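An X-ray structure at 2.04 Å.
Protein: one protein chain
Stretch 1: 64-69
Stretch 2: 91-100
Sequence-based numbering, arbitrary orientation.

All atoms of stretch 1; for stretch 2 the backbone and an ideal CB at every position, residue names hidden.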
# COMPACT_ATOMS: atom_id res chain seq x y z
N ILE A 64 7.33 -8.66 2.18
CA ILE A 64 8.71 -8.35 2.54
C ILE A 64 8.82 -8.27 4.06
O ILE A 64 8.13 -7.49 4.70
CB ILE A 64 9.16 -6.99 1.93
CG1 ILE A 64 9.21 -7.10 0.40
CG2 ILE A 64 10.52 -6.58 2.50
CD1 ILE A 64 7.86 -6.93 -0.28
N ILE A 65 9.69 -9.09 4.64
CA ILE A 65 9.87 -9.07 6.09
C ILE A 65 10.92 -8.01 6.46
O ILE A 65 12.02 -7.99 5.91
CB ILE A 65 10.36 -10.44 6.64
CG1 ILE A 65 9.32 -11.53 6.35
CG2 ILE A 65 10.62 -10.34 8.14
CD1 ILE A 65 9.79 -12.92 6.69
N SER A 66 10.55 -7.14 7.39
CA SER A 66 11.43 -6.09 7.86
C SER A 66 11.20 -5.89 9.35
O SER A 66 10.59 -6.73 10.02
CB SER A 66 11.14 -4.78 7.10
OG SER A 66 12.13 -3.81 7.38
N SER A 67 11.68 -4.77 9.89
CA SER A 67 11.50 -4.47 11.30
C SER A 67 11.41 -2.96 11.51
O SER A 67 12.30 -2.21 11.11
CB SER A 67 12.66 -5.03 12.13
OG SER A 67 12.47 -4.76 13.51
N PRO A 68 10.34 -2.50 12.17
CA PRO A 68 9.24 -3.30 12.72
C PRO A 68 8.18 -3.67 11.70
O PRO A 68 7.25 -4.43 12.00
CB PRO A 68 8.64 -2.39 13.81
CG PRO A 68 9.51 -1.13 13.80
CD PRO A 68 10.11 -1.07 12.44
N LEU A 69 8.31 -3.15 10.48
CA LEU A 69 7.31 -3.39 9.46
C LEU A 69 7.35 -4.68 8.64
O LEU A 69 8.39 -5.12 8.17
CB LEU A 69 7.26 -2.20 8.49
CG LEU A 69 6.72 -0.88 9.04
CD1 LEU A 69 6.80 0.17 7.94
CD2 LEU A 69 5.28 -1.05 9.51
N UNK A 91 19.27 -6.70 15.88
CA UNK A 91 19.88 -8.02 15.84
C UNK A 91 18.86 -9.13 16.11
O UNK A 91 19.18 -10.16 16.72
CB UNK A 91 21.02 -8.10 16.86
N UNK A 92 17.63 -8.92 15.66
CA UNK A 92 16.54 -9.88 15.83
C UNK A 92 16.42 -10.42 17.25
O UNK A 92 16.55 -11.63 17.49
CB UNK A 92 16.73 -11.05 14.86
N UNK A 93 16.17 -9.52 18.19
CA UNK A 93 16.01 -9.89 19.59
C UNK A 93 14.68 -10.63 19.73
O UNK A 93 13.88 -10.65 18.79
CB UNK A 93 16.06 -8.66 20.50
N UNK A 94 14.46 -11.22 20.90
CA UNK A 94 13.22 -11.96 21.16
C UNK A 94 11.98 -11.09 20.98
O UNK A 94 11.03 -11.49 20.31
CB UNK A 94 13.24 -12.54 22.58
N UNK A 95 11.99 -9.89 21.56
CA UNK A 95 10.87 -8.97 21.47
C UNK A 95 10.59 -8.56 20.03
O UNK A 95 9.44 -8.38 19.63
CB UNK A 95 11.14 -7.73 22.32
N UNK A 96 11.66 -8.40 19.26
CA UNK A 96 11.57 -8.00 17.86
C UNK A 96 11.04 -9.14 16.99
O UNK A 96 10.17 -8.94 16.14
CB UNK A 96 12.94 -7.54 17.35
N UNK A 97 11.57 -10.35 17.19
CA UNK A 97 11.10 -11.50 16.42
C UNK A 97 9.64 -11.74 16.77
O UNK A 97 8.81 -11.99 15.90
CB UNK A 97 11.94 -12.74 16.70
N UNK A 98 9.33 -11.63 18.05
CA UNK A 98 7.97 -11.83 18.54
C UNK A 98 7.00 -10.84 17.91
O UNK A 98 5.93 -11.23 17.42
CB UNK A 98 7.93 -11.70 20.06
N UNK A 99 7.37 -9.57 17.90
CA UNK A 99 6.54 -8.52 17.33
C UNK A 99 6.34 -8.69 15.82
O UNK A 99 5.23 -8.58 15.33
CB UNK A 99 7.16 -7.15 17.62
N UNK A 100 7.43 -8.93 15.09
CA UNK A 100 7.31 -9.10 13.64
C UNK A 100 6.52 -10.36 13.27
O UNK A 100 5.73 -10.35 12.33
CB UNK A 100 8.70 -9.16 13.00

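Stretch 1 leaves a strand, which began earlier in the chain, at Ile65 and turns through Ser66, Ser67 and Pro68, the last preceded by a cis peptide bond. It offers the methyl CG2 of Ile65, the carbonyl oxygens of Ser66 and Pro68, the hydroxyl of Ser67 and the proline ring. Stretch 2 passes from a loop, with a left-handed residue at 92, to a helix that begins at 94.

Position 91 has nothing of stretch 1 within 5.5 Å of its CB, so the contact sets no demand there, and many side chains would do. The residue is His91, which makes no contact with stretch 1.

Position 92 has phi/psi of 47/61, a left-handed conformation in which glycine or asparagine would be unsurprising. Its CB points sideways and is out of range, so only a long side chain could reach Ile65 and the turn; arginine, methionine or a large aromatic could span the gap. The residue is Trp92, whose far ring atom CH2 comes 4.2 Å from Ile65 CG2 and 4.2 Å from Ser67 CB, while Ser66 O lies at the ring edge, 3.7 Å from CH2. An edge suits a carbonyl oxygen, because the ring hydrogens there carry slight positive charge.

Position 93 directly precedes the helix, with phi/psi of -71/170, typical of an N-cap; serine, threonine, aspartate or asparagine would suit. It is Ser93, whose OG accepts a weak capping bond from the backbone N of residue 96 at 3.3 Å.

Positions 94 and 95 lie in the first turn of the helix, out of reach of stretch 1. Acidic residues are favoured near a helix N-terminus, where they complement the dipole, and these are Glu94 and Glu95. OE1 of Glu95 also accepts a weak bond from Ser93 OG, at 3.5 Å.

Position 96 places its ideal CB 4.8 Å from Ser67 OG. The CB points sideways, leaving room for an extended side chain, and the hydroxyl could meet a glutamate, a glutamine or perhaps a lysine. The residue is Glu96, whose chi1 and chi2 are both t, carrying the carboxylate to the serine: Ser67 OG donates to Glu96 OE2 at 2.6 Å, the only hydrogen bond between the stretches.

Positions 97 and 98 do not touch stretch 1: the CB of 97 points away and 98 is out of reach. Helix-compatible residues of many kinds would fit; they are Val97 and Ser98.

Position 99 directs its CB toward stretch 1, but from beyond 5.5 Å, so a long apolar or aromatic side chain is needed to meet Pro68. Phe99 does so, its CE2 3.8 Å from Pro68 CB and 3.8 Å from Pro68 O, which lies at the ring edge.

Position 100 is closest in backbone register, facing Pro68. Its CB points toward stretch 1, 4.3 Å from Ser66 O, so a compact aliphatic residue such as alanine, valine or isoleucine is plausible. Val100 CG1 packs 4.1 Å from Ile65 CG2, and both of its methyls, CG1 and CG2, lie 3.6 Å from Ser66 O.

Stretch 2 (91-100) HWSEEEVSFV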
# COMPACT_ATOMS: atom_id res chain seq x y z
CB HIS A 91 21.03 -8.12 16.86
CG HIS A 91 20.60 -7.95 18.28
ND1 HIS A 91 20.44 -6.71 18.87
CD2 HIS A 91 20.28 -8.85 19.24
CE1 HIS A 91 20.05 -6.86 20.12
NE2 HIS A 91 19.94 -8.15 20.37
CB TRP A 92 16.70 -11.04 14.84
CG TRP A 92 16.28 -10.68 13.43
CD1 TRP A 92 17.05 -10.77 12.31
CD2 TRP A 92 15.01 -10.18 13.01
NE1 TRP A 92 16.33 -10.36 11.21
CE2 TRP A 92 15.08 -9.99 11.61
CE3 TRP A 92 13.81 -9.88 13.68
CZ2 TRP A 92 13.99 -9.51 10.87
CZ3 TRP A 92 12.74 -9.40 12.94
CH2 TRP A 92 12.83 -9.21 11.55
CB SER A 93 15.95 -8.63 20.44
OG SER A 93 14.86 -7.84 20.03
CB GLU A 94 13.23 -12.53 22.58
CG GLU A 94 13.88 -13.91 22.71
CD GLU A 94 13.01 -15.03 22.15
OE1 GLU A 94 11.86 -15.21 22.64
OE2 GLU A 94 13.46 -15.74 21.23
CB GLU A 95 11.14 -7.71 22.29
CG GLU A 95 11.77 -7.97 23.66
CD GLU A 95 13.29 -8.15 23.60
OE1 GLU A 95 14.00 -7.15 23.32
OE2 GLU A 95 13.77 -9.28 23.82
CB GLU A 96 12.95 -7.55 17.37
CG GLU A 96 12.97 -6.98 15.97
CD GLU A 96 14.31 -6.33 15.64
OE1 GLU A 96 15.35 -7.03 15.69
OE2 GLU A 96 14.32 -5.12 15.34
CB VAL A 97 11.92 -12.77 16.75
CG1 VAL A 97 11.18 -14.02 16.28
CG2 VAL A 97 13.28 -12.71 16.06
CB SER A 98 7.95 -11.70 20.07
OG SER A 98 6.65 -11.84 20.57
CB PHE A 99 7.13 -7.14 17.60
CG PHE A 99 6.27 -6.00 17.11
CD1 PHE A 99 5.16 -5.58 17.83
CD2 PHE A 99 6.57 -5.35 15.91
CE1 PHE A 99 4.36 -4.53 17.38
CE2 PHE A 99 5.78 -4.30 15.45
CZ PHE A 99 4.67 -3.89 16.19
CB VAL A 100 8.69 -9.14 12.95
CG1 VAL A 100 8.51 -9.29 11.45
CG2 VAL A 100 9.46 -7.86 13.23
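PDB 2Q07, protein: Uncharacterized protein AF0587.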